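PDB 7CJ3: phosphodiesterase from Salpingoeca rosetta, which binds retinal inside a bacteriorhodopsin-like bundle of transmembrane helices and so belongs to the rhodopsin type of membrane protein. Local coordinates for residues Y115-S120 with V126-Y131; A132-T137 with L165-G170; L172-P177 with L242-Y247. All coordinates share one frame; numbering follows the deposited sequence.

Overall arrangement
Three contacts join the loops and helices of a rhodopsin bundle around and beyond one end of its retinal. Contact 1 pairs strand 117-118 with V126, just ahead of helix 128-149. One turn further on, contact 2 packs that helix against helix 153-173, where W134, T137, L166, L167 and G170 line the retinal pocket; the centres of contacts 1 and 2 lie about 12 Å apart. Y131 bridges them, its CE1 3.5 Å from L167 O. Contact 3 lies at the end of helix 153-173, the nearest atoms of the R244 side chain and retinal about 5 Å apart, and R244 NH2 is 3.2 Å from G170 O, a probable hydrogen bond. S120 OG likewise lies 2.7 Å from L176 O.

Contact 1: residues Y115-S120 with V126-Y131; sequences YFLVDS and VWLMRY. With OLC ((2R)-2,3-dihydroxypropyl (9Z)-octadec-9-enoate), chain M.
With CG turned away from the carbonyl carbon in both L117 (chi1 -82°) and L128 (chi1 -71°), the two leucines cross at about a right angle and touch through both pairs of methyls, most closely CD1 to CD1 at 3.5 Å. In F116, by contrast, CG sits between the backbone N and the carbonyl carbon, which lays the side chain beside that of W127, the two pointing the same way. F116 CB lies 3.8 Å from W127 CE3, and the F116 ring and the six-membered ring of W127 are inclined at 59°.

The backbones are held by a reciprocal pair of bonds between L117 and V126, from V126 N to L117 O at 2.8 Å and from L117 N to V126 O at 3.2 Å. On the face that carries the L117 and V126 side chains, L117 CB rests on V126 CB at 3.7 Å, and L128 CD1 also reaches the Y115 ring. The acyl chain of a bound OLC continues this apolar patch, with its C16 at the edge of the Y115 ring, near its plane, 3.5 Å from CE2. A water accepts from M129 N and makes a weak bond to Y115 O. D119 turns its carboxylate back to N124 and Q122, within the loop.

This antiparallel hydrogen-bonded pair closes a short beta hairpin joining helices 86-111 and 128-149, a connection resembling the B-C loop of bacteriorhodopsin.

Contact 2: residues A132-T137 with L165-G170; sequences AEWIIT and LLLAGG. With RET (retinal), chain K.
W134 overlaps retinal with one face of its indole, C12 of the polyene lying 3.6 Å above the ring plane toward the rim, while L167 meets the same ring obliquely, CD2 to CE3 at 3.8 Å. The two side chains cross at about a right angle. L167 thus acts as a wedge: CD1 rests on W134 O, at 3.6 Å, and CD2 reaches retinal C16, also at 3.6 Å. On the backbone side, the side chains of I135 and L167 slide past each other in opposite directions, with I135 CG1 3.8 Å from L167 CB.

These contacts join helices 128-149 and 153-173, whose local axes run nearly antiparallel (170°) with a closest approach of 9.6 Å. The absence of a side chain on G170 lets its CA come within 3.5 Å of ring carbon C2 of retinal. One turn from E133, T137 donates its hydroxyl to E133 O, which also receives T137 N; W134 NE1 bonds weakly to D261.

No hydrogen bond crosses between the two segments. The interface is therefore one of van der Waals contact, and its chemistry matches the apolar polyene and ring against which W134, L166, L167 and G170 pack.

Contact 3: residues L172-P177 with L242-Y247; sequences LSSILP and LRRQGY
S174 and R244 bring the two backbones closest, yet their CA atoms stand 8.6 Å apart, a gap bridged here by the long side chain of R244. Segment 172-177 leaves helix 153-173 through a type I beta turn from S173 to L176. Segment 242-247 finishes helix 235-245 in a Schellman motif, where G246 adopts a positive phi of 104° and the chain folds back, Y247 N bonding to L242 O at 3.0 Å.

R244 crosses the gap, its chain bent at chi3 (-135°). NH1 donates almost straight to S173 OG, with an N-H...O angle of 175° and the hydroxyl oxygen practically in the guanidinium plane, although the modelled separation of NH1 and OG, 2.5 Å, is doubtfully short and deserves little weight at this resolution. S174 comes from another direction, its OG lying over one face of the guanidinium. Although S174 OG is 2.9 Å from R244 NH2, the angle is too poor for a hydrogen bond, and the hydroxyl turns to G170 O instead. That carbonyl is the hub of the site, since S173 OG and R244 NH2 bond to it as well. A positive group among the last carbonyls of helix 153-173 would be expected to suit the negative end of the helix dipole.

E240 makes a long, weak ion pair with R244 NE, and F185 of helix 178-207 packs against the arginine. The neighbouring R243 forms salt bridges with E254 and with the other carboxylate oxygen of E240. Here, then, is a case of a polar tie between helix ends: an arginine from the last turn of one helix bonds to S173 and to the carbonyl of G170 in the last turn of another, just beyond the ring end of the retinal pocket in this rhodopsin fold.

Contact 1: residues Y115-S120 with V126-Y131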
loop_
_atom_site.group_PDB
_atom_site.type_symbol
_atom_site.label_atom_id
_atom_site.label_comp_id
_atom_site.label_asym_id
_atom_site.label_seq_id
_atom_site.Cartn_x
_atom_site.Cartn_y
_atom_site.Cartn_z
ATOM N N TYR B 115 -16.039 -18.994 9.345
ATOM C CA TYR B 115 -15.658 -20.241 10.045
ATOM C C TYR B 115 -14.135 -20.290 10.127
ATOM O O TYR B 115 -13.440 -19.966 9.122
ATOM C CB TYR B 115 -16.182 -21.469 9.298
ATOM C CG TYR B 115 -15.786 -22.773 9.928
ATOM C CD1 TYR B 115 -16.121 -23.055 11.240
ATOM C CD2 TYR B 115 -15.053 -23.700 9.218
ATOM C CE1 TYR B 115 -15.765 -24.254 11.829
ATOM C CE2 TYR B 115 -14.686 -24.911 9.782
ATOM C CZ TYR B 115 -15.055 -25.191 11.085
ATOM O OH TYR B 115 -14.704 -26.391 11.631
ATOM N N PHE B 116 -13.647 -20.678 11.310
ATOM C CA PHE B 116 -12.211 -20.718 11.693
ATOM C C PHE B 116 -11.995 -21.868 12.682
ATOM O O PHE B 116 -12.956 -22.315 13.340
ATOM C CB PHE B 116 -11.784 -19.360 12.264
ATOM C CG PHE B 116 -12.421 -18.995 13.576
ATOM C CD1 PHE B 116 -13.608 -18.299 13.612
ATOM C CD2 PHE B 116 -11.824 -19.340 14.784
ATOM C CE1 PHE B 116 -14.171 -17.909 14.825
ATOM C CE2 PHE B 116 -12.395 -18.982 15.996
ATOM C CZ PHE B 116 -13.570 -18.263 16.014
ATOM N N LEU B 117 -10.755 -22.341 12.761
ATOM C CA LEU B 117 -10.344 -23.418 13.693
ATOM C C LEU B 117 -9.750 -22.752 14.924
ATOM O O LEU B 117 -9.373 -21.578 14.822
ATOM C CB LEU B 117 -9.351 -24.350 12.986
ATOM C CG LEU B 117 -9.967 -25.424 12.073
ATOM C CD1 LEU B 117 -11.262 -24.973 11.432
ATOM C CD2 LEU B 117 -8.992 -25.851 10.986
ATOM N N VAL B 118 -9.735 -23.464 16.050
ATOM C CA VAL B 118 -8.995 -23.070 17.284
ATOM C C VAL B 118 -7.796 -24.019 17.398
ATOM O O VAL B 118 -8.018 -25.260 17.302
ATOM C CB VAL B 118 -9.935 -23.107 18.501
ATOM C CG1 VAL B 118 -9.249 -22.688 19.768
ATOM C CG2 VAL B 118 -11.154 -22.239 18.261
ATOM N N ASP B 119 -6.576 -23.459 17.503
ATOM C CA ASP B 119 -5.283 -24.216 17.476
ATOM C C ASP B 119 -5.074 -24.891 18.850
ATOM O O ASP B 119 -5.651 -24.383 19.875
ATOM C CB ASP B 119 -4.123 -23.368 16.933
ATOM C CG ASP B 119 -3.584 -22.206 17.787
ATOM O OD1 ASP B 119 -3.989 -22.051 18.967
ATOM O OD2 ASP B 119 -2.721 -21.461 17.249
ATOM N N SER B 120 -4.355 -26.033 18.840
ATOM C CA SER B 120 -4.054 -26.914 20.003
ATOM C C SER B 120 -3.121 -26.194 20.980
ATOM O O SER B 120 -3.279 -26.392 22.204
ATOM C CB SER B 120 -3.409 -28.216 19.575
ATOM O OG SER B 120 -3.988 -28.742 18.386
ATOM N N VAL B 126 -7.356 -20.060 13.713
ATOM C CA VAL B 126 -6.695 -20.472 12.453
ATOM C C VAL B 126 -7.589 -20.007 11.300
ATOM O O VAL B 126 -8.644 -20.613 11.064
ATOM C CB VAL B 126 -6.503 -21.999 12.426
ATOM C CG1 VAL B 126 -5.637 -22.456 11.255
ATOM C CG2 VAL B 126 -5.942 -22.499 13.736
ATOM N N TRP B 127 -7.180 -18.948 10.606
ATOM C CA TRP B 127 -7.976 -18.305 9.536
ATOM C C TRP B 127 -7.827 -19.139 8.267
ATOM O O TRP B 127 -6.750 -19.019 7.587
ATOM C CB TRP B 127 -7.499 -16.881 9.315
ATOM C CG TRP B 127 -7.606 -15.974 10.501
ATOM C CD1 TRP B 127 -6.611 -15.181 11.007
ATOM C CD2 TRP B 127 -8.779 -15.675 11.279
ATOM N NE1 TRP B 127 -7.081 -14.425 12.045
ATOM C CE2 TRP B 127 -8.402 -14.714 12.246
ATOM C CE3 TRP B 127 -10.112 -16.102 11.250
ATOM C CZ2 TRP B 127 -9.303 -14.196 13.181
ATOM C CZ3 TRP B 127 -10.993 -15.597 12.186
ATOM C CH2 TRP B 127 -10.605 -14.643 13.126
ATOM N N LEU B 128 -8.868 -19.926 7.938
ATOM C CA LEU B 128 -8.880 -20.822 6.752
ATOM C C LEU B 128 -8.908 -19.985 5.462
ATOM O O LEU B 128 -8.439 -20.457 4.391
ATOM C CB LEU B 128 -10.111 -21.713 6.892
ATOM C CG LEU B 128 -10.010 -22.757 8.014
ATOM C CD1 LEU B 128 -11.387 -23.301 8.406
ATOM C CD2 LEU B 128 -9.076 -23.891 7.598
ATOM N N MET B 129 -9.400 -18.754 5.561
ATOM C CA MET B 129 -9.453 -17.797 4.419
ATOM C C MET B 129 -8.030 -17.362 4.030
ATOM O O MET B 129 -7.720 -17.401 2.829
ATOM C CB MET B 129 -10.325 -16.581 4.745
ATOM C CG MET B 129 -10.495 -15.625 3.578
ATOM S SD MET B 129 -11.418 -16.284 2.175
ATOM C CE MET B 129 -13.060 -15.864 2.761
ATOM N N ARG B 130 -7.175 -17.024 4.996
ATOM C CA ARG B 130 -5.749 -16.719 4.700
ATOM C C ARG B 130 -5.113 -17.946 4.033
ATOM O O ARG B 130 -4.543 -17.773 2.931
ATOM C CB ARG B 130 -4.961 -16.257 5.919
ATOM C CG ARG B 130 -3.575 -15.730 5.556
ATOM C CD ARG B 130 -2.948 -14.888 6.667
ATOM N NE ARG B 130 -3.057 -15.544 7.964
ATOM C CZ ARG B 130 -3.163 -14.917 9.137
ATOM N NH1 ARG B 130 -3.118 -13.588 9.219
ATOM N NH2 ARG B 130 -3.286 -15.624 10.243
ATOM N N TYR B 131 -5.258 -19.134 4.626
ATOM C CA TYR B 131 -4.728 -20.395 4.040
ATOM C C TYR B 131 -5.307 -20.592 2.624
ATOM O O TYR B 131 -4.510 -20.878 1.701
ATOM C CB TYR B 131 -4.979 -21.579 4.983
ATOM C CG TYR B 131 -3.976 -21.717 6.103
ATOM C CD1 TYR B 131 -2.673 -22.178 5.858
ATOM C CD2 TYR B 131 -4.318 -21.425 7.416
ATOM C CE1 TYR B 131 -1.742 -22.317 6.876
ATOM C CE2 TYR B 131 -3.404 -21.572 8.453
ATOM C CZ TYR B 131 -2.112 -22.017 8.186
ATOM O OH TYR B 131 -1.213 -22.167 9.213
HETATM C C10 OLC M . -9.304 -24.636 2.557
HETATM C C9 OLC M . -8.018 -24.495 2.828
HETATM C C11 OLC M . -10.390 -24.908 3.612
HETATM C C8 OLC M . -7.548 -24.581 4.254
HETATM C C16 OLC M . -14.573 -25.797 6.379
HETATM C C12 OLC M . -11.735 -25.397 2.992
HETATM C C7 OLC M . -6.466 -25.636 4.424
HETATM C C15 OLC M . -15.108 -25.414 4.969
HETATM C C13 OLC M . -13.048 -24.750 3.519
HETATM C C6 OLC M . -6.904 -27.069 4.079
HETATM C C14 OLC M . -14.203 -25.741 3.754
HETATM C C5 OLC M . -6.536 -28.098 5.158
HETATM C C4 OLC M . -7.564 -28.138 6.287
HETATM C C3 OLC M . -7.058 -29.072 7.366
HETATM O O HOH W 1 -10.973 -17.950 8.029
#

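Contact 2: residues A132-T137 with L165-G170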
loop_
_atom_site.group_PDB
_atom_site.type_symbol
_atom_site.label_atom_id
_atom_site.label_comp_id
_atom_site.label_asym_id
_atom_site.label_seq_id
_atom_site.Cartn_x
_atom_site.Cartn_y
_atom_site.Cartn_z
ATOM N N ALA B 132 -6.608 -20.370 2.422
ATOM C CA ALA B 132 -7.262 -20.457 1.093
ATOM C C ALA B 132 -6.620 -19.509 0.085
ATOM O O ALA B 132 -6.270 -19.943 -1.005
ATOM C CB ALA B 132 -8.737 -20.168 1.223
ATOM N N GLU B 133 -6.512 -18.231 0.423
ATOM C CA GLU B 133 -5.758 -17.224 -0.372
ATOM C C GLU B 133 -4.354 -17.748 -0.759
ATOM O O GLU B 133 -3.987 -17.720 -1.960
ATOM C CB GLU B 133 -5.613 -15.961 0.474
ATOM C CG GLU B 133 -4.829 -14.875 -0.232
ATOM C CD GLU B 133 -3.815 -14.138 0.628
ATOM O OE1 GLU B 133 -4.070 -13.969 1.842
ATOM O OE2 GLU B 133 -2.767 -13.738 0.071
ATOM N N TRP B 134 -3.576 -18.178 0.247
ATOM C CA TRP B 134 -2.200 -18.700 0.077
ATOM C C TRP B 134 -2.196 -19.865 -0.930
ATOM O O TRP B 134 -1.320 -19.856 -1.845
ATOM C CB TRP B 134 -1.568 -19.076 1.430
ATOM C CG TRP B 134 -1.216 -17.902 2.305
ATOM C CD1 TRP B 134 -1.354 -16.570 1.996
ATOM C CD2 TRP B 134 -0.680 -17.942 3.647
ATOM N NE1 TRP B 134 -0.946 -15.792 3.048
ATOM C CE2 TRP B 134 -0.518 -16.604 4.071
ATOM C CE3 TRP B 134 -0.291 -18.962 4.526
ATOM C CZ2 TRP B 134 -0.024 -16.279 5.335
ATOM C CZ3 TRP B 134 0.236 -18.637 5.761
ATOM C CH2 TRP B 134 0.322 -17.308 6.169
ATOM N N ILE B 135 -3.145 -20.797 -0.810
ATOM C CA ILE B 135 -3.212 -22.016 -1.671
ATOM C C ILE B 135 -3.613 -21.660 -3.114
ATOM O O ILE B 135 -3.155 -22.386 -4.048
ATOM C CB ILE B 135 -4.149 -23.061 -1.036
ATOM C CG1 ILE B 135 -3.438 -23.751 0.135
ATOM C CG2 ILE B 135 -4.666 -24.067 -2.073
ATOM C CD1 ILE B 135 -4.378 -24.359 1.181
ATOM N N ILE B 136 -4.422 -20.614 -3.318
ATOM C CA ILE B 136 -4.767 -20.137 -4.686
ATOM C C ILE B 136 -3.614 -19.324 -5.275
ATOM O O ILE B 136 -3.368 -19.476 -6.482
ATOM C CB ILE B 136 -6.059 -19.321 -4.682
ATOM C CG1 ILE B 136 -7.240 -20.170 -4.212
ATOM C CG2 ILE B 136 -6.326 -18.706 -6.042
ATOM C CD1 ILE B 136 -8.468 -19.346 -3.865
ATOM N N THR B 137 -2.927 -18.496 -4.486
ATOM C CA THR B 137 -1.951 -17.497 -4.996
ATOM C C THR B 137 -0.493 -18.009 -5.007
ATOM O O THR B 137 0.208 -17.740 -5.991
ATOM C CB THR B 137 -2.075 -16.202 -4.194
ATOM O OG1 THR B 137 -1.859 -16.541 -2.821
ATOM C CG2 THR B 137 -3.425 -15.546 -4.377
ATOM N N LEU B 165 0.728 -28.453 -0.812
ATOM C CA LEU B 165 0.715 -29.510 0.246
ATOM C C LEU B 165 1.289 -28.951 1.551
ATOM O O LEU B 165 0.696 -29.135 2.634
ATOM C CB LEU B 165 1.518 -30.726 -0.237
ATOM C CG LEU B 165 1.090 -31.324 -1.576
ATOM C CD1 LEU B 165 1.827 -32.622 -1.881
ATOM C CD2 LEU B 165 -0.403 -31.581 -1.652
ATOM N N LEU B 166 2.424 -28.293 1.423
ATOM C CA LEU B 166 3.100 -27.456 2.442
ATOM C C LEU B 166 2.094 -26.645 3.255
ATOM O O LEU B 166 2.123 -26.718 4.488
ATOM C CB LEU B 166 3.994 -26.541 1.608
ATOM C CG LEU B 166 5.135 -25.831 2.307
ATOM C CD1 LEU B 166 6.156 -25.416 1.242
ATOM C CD2 LEU B 166 4.619 -24.627 3.103
ATOM N N LEU B 167 1.251 -25.861 2.578
ATOM C CA LEU B 167 0.371 -24.865 3.239
ATOM C C LEU B 167 -0.721 -25.578 4.046
ATOM O O LEU B 167 -0.898 -25.242 5.238
ATOM C CB LEU B 167 -0.198 -23.933 2.167
ATOM C CG LEU B 167 0.798 -22.954 1.554
ATOM C CD1 LEU B 167 0.250 -22.306 0.294
ATOM C CD2 LEU B 167 1.185 -21.887 2.560
ATOM N N ALA B 168 -1.392 -26.550 3.416
ATOM C CA ALA B 168 -2.341 -27.511 4.042
ATOM C C ALA B 168 -1.729 -28.199 5.272
ATOM O O ALA B 168 -2.421 -28.205 6.339
ATOM C CB ALA B 168 -2.751 -28.528 3.025
ATOM N N GLY B 169 -0.493 -28.718 5.137
ATOM C CA GLY B 169 0.339 -29.152 6.273
ATOM C C GLY B 169 0.364 -28.128 7.400
ATOM O O GLY B 169 0.074 -28.492 8.581
ATOM N N GLY B 170 0.678 -26.873 7.073
ATOM C CA GLY B 170 0.676 -25.788 8.069
ATOM C C GLY B 170 -0.635 -25.742 8.823
ATOM O O GLY B 170 -0.621 -25.761 10.072
HETATM C C1 RET K . 3.370 -22.190 6.982
HETATM C C2 RET K . 3.241 -23.408 7.898
HETATM C C3 RET K . 4.462 -23.742 8.632
HETATM C C4 RET K . 5.623 -23.962 7.686
HETATM C C5 RET K . 5.636 -23.080 6.468
HETATM C C6 RET K . 4.674 -22.167 6.190
HETATM C C7 RET K . 4.898 -21.210 5.096
HETATM C C8 RET K . 4.013 -20.289 4.545
HETATM C C9 RET K . 4.165 -19.533 3.345
HETATM C C10 RET K . 3.161 -18.657 2.860
HETATM C C11 RET K . 3.243 -17.728 1.816
HETATM C C12 RET K . 2.317 -16.780 1.396
HETATM C C13 RET K . 2.422 -15.900 0.305
HETATM C C14 RET K . 1.363 -15.081 -0.042
HETATM C C15 RET K . 1.106 -14.533 -1.371
HETATM C C16 RET K . 2.157 -22.286 6.038
HETATM C C17 RET K . 3.230 -20.925 7.847
HETATM C C18 RET K . 6.849 -23.347 5.601
HETATM C C19 RET K . 5.422 -19.615 2.534
HETATM C C20 RET K . 3.719 -15.862 -0.444
#

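Contact 3: residues L172-P177 with L242-Y247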
loop_
_atom_site.group_PDB
_atom_site.type_symbol
_atom_site.label_atom_id
_atom_site.label_comp_id
_atom_site.label_asym_id
_atom_site.label_seq_id
_atom_site.Cartn_x
_atom_site.Cartn_y
_atom_site.Cartn_z
ATOM N N LEU B 172 -3.348 -27.969 8.918
ATOM C CA LEU B 172 -3.653 -29.249 9.599
ATOM C C LEU B 172 -2.883 -29.290 10.923
ATOM O O LEU B 172 -3.492 -29.566 11.981
ATOM C CB LEU B 172 -3.262 -30.383 8.649
ATOM C CG LEU B 172 -3.282 -31.815 9.198
ATOM C CD1 LEU B 172 -4.679 -32.183 9.705
ATOM C CD2 LEU B 172 -2.811 -32.809 8.133
ATOM N N SER B 173 -1.595 -28.956 10.877
ATOM C CA SER B 173 -0.662 -29.133 12.012
ATOM C C SER B 173 -1.165 -28.342 13.223
ATOM O O SER B 173 -0.845 -28.739 14.362
ATOM C CB SER B 173 0.745 -28.771 11.621
ATOM O OG SER B 173 0.988 -27.389 11.791
ATOM N N SER B 174 -1.938 -27.279 12.990
ATOM C CA SER B 174 -2.392 -26.332 14.039
ATOM C C SER B 174 -3.507 -26.962 14.882
ATOM O O SER B 174 -3.807 -26.387 15.958
ATOM C CB SER B 174 -2.832 -25.027 13.436
ATOM O OG SER B 174 -1.920 -24.608 12.446
ATOM N N ILE B 175 -4.094 -28.082 14.425
ATOM C CA ILE B 175 -5.272 -28.727 15.088
ATOM C C ILE B 175 -4.988 -30.206 15.384
ATOM O O ILE B 175 -5.963 -30.932 15.623
ATOM C CB ILE B 175 -6.546 -28.563 14.235
ATOM C CG1 ILE B 175 -6.401 -29.149 12.819
ATOM C CG2 ILE B 175 -6.968 -27.109 14.206
ATOM C CD1 ILE B 175 -7.576 -29.982 12.313
ATOM N N LEU B 176 -3.724 -30.644 15.360
ATOM C CA LEU B 176 -3.307 -31.999 15.808
ATOM C C LEU B 176 -2.733 -31.878 17.228
ATOM O O LEU B 176 -2.407 -30.771 17.662
ATOM C CB LEU B 176 -2.282 -32.559 14.826
ATOM C CG LEU B 176 -2.747 -32.623 13.376
ATOM C CD1 LEU B 176 -1.595 -33.010 12.430
ATOM C CD2 LEU B 176 -3.924 -33.568 13.216
ATOM N N PRO B 177 -2.653 -32.992 18.010
ATOM C CA PRO B 177 -1.836 -33.026 19.229
ATOM C C PRO B 177 -0.315 -32.929 18.963
ATOM O O PRO B 177 0.112 -33.022 17.831
ATOM C CB PRO B 177 -2.160 -34.372 19.900
ATOM C CG PRO B 177 -3.372 -34.922 19.156
ATOM C CD PRO B 177 -3.398 -34.244 17.802
ATOM N N LEU B 242 7.263 -18.828 16.236
ATOM C CA LEU B 242 7.397 -17.907 17.396
ATOM C C LEU B 242 6.074 -17.772 18.154
ATOM O O LEU B 242 6.125 -17.569 19.385
ATOM C CB LEU B 242 7.842 -16.538 16.888
ATOM C CG LEU B 242 9.317 -16.448 16.496
ATOM C CD1 LEU B 242 9.618 -15.157 15.745
ATOM C CD2 LEU B 242 10.193 -16.560 17.728
ATOM N N ARG B 243 4.932 -17.818 17.456
ATOM C CA ARG B 243 3.616 -17.637 18.111
ATOM C C ARG B 243 3.204 -18.952 18.793
ATOM O O ARG B 243 2.773 -18.912 19.975
ATOM C CB ARG B 243 2.589 -17.145 17.098
ATOM C CG ARG B 243 1.256 -16.802 17.748
ATOM C CD ARG B 243 0.296 -16.135 16.792
ATOM N NE ARG B 243 0.153 -16.795 15.502
ATOM C CZ ARG B 243 -0.272 -16.215 14.379
ATOM N NH1 ARG B 243 -0.605 -14.938 14.347
ATOM N NH2 ARG B 243 -0.333 -16.938 13.273
ATOM N N ARG B 244 3.357 -20.079 18.101
ATOM C CA ARG B 244 2.976 -21.409 18.634
ATOM C C ARG B 244 3.740 -21.723 19.930
ATOM O O ARG B 244 3.215 -22.536 20.734
ATOM C CB ARG B 244 3.236 -22.499 17.590
ATOM C CG ARG B 244 2.033 -22.789 16.708
ATOM C CD ARG B 244 2.208 -23.925 15.734
ATOM N NE ARG B 244 1.729 -23.613 14.413
ATOM C CZ ARG B 244 1.413 -24.509 13.468
ATOM N NH1 ARG B 244 1.526 -25.810 13.687
ATOM N NH2 ARG B 244 0.957 -24.092 12.295
ATOM N N GLN B 245 4.939 -21.152 20.104
ATOM C CA GLN B 245 5.863 -21.446 21.244
ATOM C C GLN B 245 5.585 -20.488 22.411
ATOM O O GLN B 245 5.964 -20.810 23.524
ATOM C CB GLN B 245 7.318 -21.326 20.789
ATOM C CG GLN B 245 7.707 -22.271 19.659
ATOM C CD GLN B 245 7.790 -23.716 20.082
ATOM O OE1 GLN B 245 7.673 -24.636 19.278
ATOM N NE2 GLN B 245 8.012 -23.945 21.369
ATOM N N GLY B 246 4.945 -19.350 22.158
ATOM C CA GLY B 246 4.497 -18.420 23.205
ATOM C C GLY B 246 5.373 -17.195 23.318
ATOM O O GLY B 246 5.198 -16.479 24.303
ATOM N N TYR B 247 6.215 -16.926 22.313
ATOM C CA TYR B 247 7.255 -15.858 22.314
ATOM C C TYR B 247 6.716 -14.517 21.788
ATOM O O TYR B 247 7.286 -13.492 22.168
ATOM C CB TYR B 247 8.470 -16.318 21.507
ATOM C CG TYR B 247 9.175 -17.522 22.083
ATOM C CD1 TYR B 247 9.367 -17.667 23.452
ATOM C CD2 TYR B 247 9.709 -18.493 21.246
ATOM C CE1 TYR B 247 10.035 -18.762 23.976
ATOM C CE2 TYR B 247 10.408 -19.585 21.756
ATOM C CZ TYR B 247 10.555 -19.725 23.126
ATOM O OH TYR B 247 11.204 -20.807 23.645
#